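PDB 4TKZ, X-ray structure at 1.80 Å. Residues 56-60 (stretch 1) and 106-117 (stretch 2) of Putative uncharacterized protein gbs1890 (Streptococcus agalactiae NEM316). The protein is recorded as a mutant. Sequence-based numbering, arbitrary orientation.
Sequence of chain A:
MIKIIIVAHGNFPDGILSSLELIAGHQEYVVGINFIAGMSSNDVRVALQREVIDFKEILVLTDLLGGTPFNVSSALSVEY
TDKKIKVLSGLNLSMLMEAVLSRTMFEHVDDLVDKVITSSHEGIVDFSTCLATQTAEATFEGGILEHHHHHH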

# COMPACT_ATOMS: atom_id res chain seq x y z
N LYS A 56 -19.37 -1.77 16.12
CA LYS A 56 -20.52 -1.25 15.39
C LYS A 56 -20.08 -0.40 14.20
O LYS A 56 -20.76 -0.36 13.17
CB LYS A 56 -21.39 -0.43 16.35
CG LYS A 56 -22.52 0.36 15.72
CD LYS A 56 -23.23 1.19 16.79
CE LYS A 56 -24.29 2.11 16.21
NZ LYS A 56 -24.87 3.01 17.26
N GLU A 57 -18.93 0.26 14.34
CA GLU A 57 -18.37 1.12 13.31
C GLU A 57 -17.01 0.57 12.90
O GLU A 57 -16.07 0.57 13.70
CB GLU A 57 -18.20 2.54 13.87
CG GLU A 57 -19.47 3.13 14.45
CD GLU A 57 -20.46 3.59 13.40
OE1 GLU A 57 -20.08 3.65 12.20
OE2 GLU A 57 -21.61 3.91 13.76
N ILE A 58 -16.91 0.08 11.67
CA ILE A 58 -15.74 -0.68 11.22
C ILE A 58 -15.26 -0.25 9.84
O ILE A 58 -16.03 -0.21 8.87
CB ILE A 58 -16.04 -2.20 11.21
CG1 ILE A 58 -16.36 -2.69 12.62
CG2 ILE A 58 -14.86 -2.99 10.65
CD1 ILE A 58 -17.51 -3.67 12.67
N LEU A 59 -13.98 0.07 9.74
CA LEU A 59 -13.41 0.40 8.45
C LEU A 59 -12.47 -0.72 8.05
O LEU A 59 -11.49 -1.01 8.74
CB LEU A 59 -12.67 1.74 8.51
CG LEU A 59 -11.97 2.17 7.22
CD1 LEU A 59 -12.94 2.30 6.05
CD2 LEU A 59 -11.22 3.47 7.43
N VAL A 60 -12.76 -1.35 6.92
CA VAL A 60 -11.93 -2.44 6.41
C VAL A 60 -11.10 -1.98 5.22
O VAL A 60 -11.63 -1.59 4.16
CB VAL A 60 -12.75 -3.66 5.99
CG1 VAL A 60 -11.81 -4.77 5.56
CG2 VAL A 60 -13.66 -4.13 7.13
N PHE A 106 -14.70 11.45 14.45
CA PHE A 106 -15.99 10.98 13.96
C PHE A 106 -16.61 9.88 14.80
O PHE A 106 -15.93 8.94 15.22
CB PHE A 106 -15.88 10.51 12.51
CG PHE A 106 -15.35 11.55 11.57
CD1 PHE A 106 -16.18 12.56 11.09
CD2 PHE A 106 -14.02 11.53 11.18
CE1 PHE A 106 -15.69 13.52 10.23
CE2 PHE A 106 -13.52 12.50 10.32
CZ PHE A 106 -14.36 13.49 9.84
N GLU A 107 -17.91 10.00 15.04
CA GLU A 107 -18.68 8.93 15.65
C GLU A 107 -18.84 7.77 14.68
O GLU A 107 -18.69 6.60 15.06
CB GLU A 107 -20.06 9.44 16.06
CG GLU A 107 -20.11 10.20 17.37
CD GLU A 107 -21.39 9.92 18.13
OE1 GLU A 107 -21.59 10.52 19.20
OE2 GLU A 107 -22.18 9.08 17.65
N HIS A 108 -19.13 8.10 13.43
CA HIS A 108 -19.48 7.10 12.43
C HIS A 108 -18.47 6.99 11.30
O HIS A 108 -18.01 7.99 10.77
CB HIS A 108 -20.86 7.41 11.83
CG HIS A 108 -21.98 7.31 12.82
ND1 HIS A 108 -22.70 6.15 13.00
CD2 HIS A 108 -22.49 8.22 13.68
CE1 HIS A 108 -23.62 6.35 13.94
NE2 HIS A 108 -23.51 7.60 14.36
N VAL A 109 -18.16 5.75 10.92
CA VAL A 109 -17.23 5.47 9.82
C VAL A 109 -17.69 6.11 8.50
O VAL A 109 -16.86 6.45 7.65
CB VAL A 109 -16.99 3.95 9.66
CG1 VAL A 109 -18.26 3.24 9.21
CG2 VAL A 109 -15.84 3.69 8.69
N ASP A 110 -19.00 6.28 8.32
CA ASP A 110 -19.54 6.94 7.13
C ASP A 110 -18.93 8.34 6.92
O ASP A 110 -18.66 8.75 5.79
CB ASP A 110 -21.06 7.08 7.21
CG ASP A 110 -21.77 5.75 7.08
OD1 ASP A 110 -21.10 4.74 6.78
OD2 ASP A 110 -23.01 5.72 7.27
N ASP A 111 -18.73 9.06 8.02
CA ASP A 111 -18.26 10.43 7.94
C ASP A 111 -16.74 10.50 7.88
O ASP A 111 -16.16 11.57 7.68
CB ASP A 111 -18.81 11.23 9.14
CG ASP A 111 -20.33 11.17 9.23
OD1 ASP A 111 -20.98 11.22 8.16
OD2 ASP A 111 -20.86 11.05 10.35
N LEU A 112 -16.10 9.35 8.03
CA LEU A 112 -14.64 9.26 7.99
C LEU A 112 -14.12 8.82 6.62
O LEU A 112 -13.04 9.23 6.20
CB LEU A 112 -14.12 8.32 9.08
CG LEU A 112 -12.67 7.85 9.01
CD1 LEU A 112 -11.70 8.99 9.32
CD2 LEU A 112 -12.41 6.65 9.92
N VAL A 113 -14.89 7.99 5.91
CA VAL A 113 -14.40 7.40 4.65
C VAL A 113 -14.07 8.39 3.55
O VAL A 113 -13.15 8.15 2.77
CB VAL A 113 -15.38 6.35 4.08
CG1 VAL A 113 -15.29 5.07 4.86
CG2 VAL A 113 -16.80 6.88 4.05
N ASP A 114 -14.82 9.48 3.46
CA ASP A 114 -14.60 10.46 2.40
C ASP A 114 -13.25 11.15 2.53
O ASP A 114 -12.57 11.42 1.54
CB ASP A 114 -15.75 11.47 2.37
CG ASP A 114 -17.07 10.82 2.00
OD1 ASP A 114 -17.07 9.86 1.20
OD2 ASP A 114 -18.12 11.26 2.53
N LYS A 115 -12.85 11.42 3.77
CA LYS A 115 -11.54 12.01 4.04
C LYS A 115 -10.43 11.00 3.76
O LYS A 115 -9.36 11.35 3.27
CB LYS A 115 -11.49 12.45 5.50
CG LYS A 115 -10.30 13.29 5.87
CD LYS A 115 -10.62 14.09 7.12
CE LYS A 115 -12.01 14.72 7.01
NZ LYS A 115 -12.43 15.39 8.27
N VAL A 116 -10.70 9.73 4.07
CA VAL A 116 -9.71 8.67 3.89
C VAL A 116 -9.44 8.44 2.40
O VAL A 116 -8.29 8.29 1.99
CB VAL A 116 -10.18 7.37 4.58
CG1 VAL A 116 -9.35 6.19 4.13
CG2 VAL A 116 -10.12 7.53 6.10
N ILE A 117 -10.51 8.44 1.61
CA ILE A 117 -10.41 8.27 0.17
C ILE A 117 -9.63 9.41 -0.46
O ILE A 117 -8.74 9.21 -1.30
CB ILE A 117 -11.82 8.26 -0.46
CG1 ILE A 117 -12.59 7.02 -0.04
CG2 ILE A 117 -11.72 8.35 -1.98
CD1 ILE A 117 -11.93 5.74 -0.45
O HOH W 1 -21.21 4.88 9.92

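Stretch 1 is Lys56 followed by a strand that begins at Glu57 and continues past Val60, and stretch 2 is a loop that leads into a helix running through Ile117. The two elements lie nearly parallel, their N-to-C directions differing by 23°, and their axes approach to 9.5 Å, a spacing that leaves room for side chains between them. The backbones come nearest where the strand begins, with the CA atoms of Glu57 and Val109 5.7 Å apart. Because side chains alternate along a strand, Glu57 and Leu59 point toward stretch 2 while Ile58 points away, so two residues carry most of the strand's contact, one polar and one apolar.

The polar contacts gather around the carboxyl group of Glu57. The backbone amide of Val109 donates a hydrogen bond to it, Val109 N to Glu57 OE1 at 3.1 Å, with a nearly straight N-H...O angle of 161°. Amides near the start of a helix lack the carbonyl partners that a preceding turn would supply, and a carboxyl group can meet that need from another part of the chain. Glutamate suits the place because its two methylene groups carry the carboxyl group across to the loop, with chi1 and chi2 both in the m well. The other carboxyl oxygen, Glu57 OE2, lies 2.6 Å from His108 ND1, a very short approach whose protonation the coordinates leave open.

Water 1 extends this network. Water 1 donates to Glu57 OE1 at 2.8 Å and accepts from Asp110 N at 3.1 Å. Two successive amides of stretch 2 thus reach the same carboxyl oxygen, that of Val109 directly and that of Asp110 through water, which suits a buried polar group, since its oxygen would be costly to leave without a partner.

The apolar contacts center on Leu59. Leu59 CB lies 3.7 Å from Val109 CG2, while farther out Leu59 CD1 is 3.8 Å from Val113 CG1. On the other branch, Leu59 CD2 is 4.2 Å from Leu112 CD2 and 4.4 Å from Val116 CG2. Val109, Leu112, Val113 and Val116 are spaced three or four residues apart or next to one another, which lets them face the same neighbor as the chain coils. Backbone hydrogen bonds maintain that spacing, among them Val113 N to Val109 O at 3.0 Å and Val116 N to Leu112 O at 3.2 Å. A branched leucine can touch several such neighbors at once, and the compact valines fill the space near it. Val109 serves both kinds of contact, its amide bonding to Glu57 and its side chain packing against Leu59.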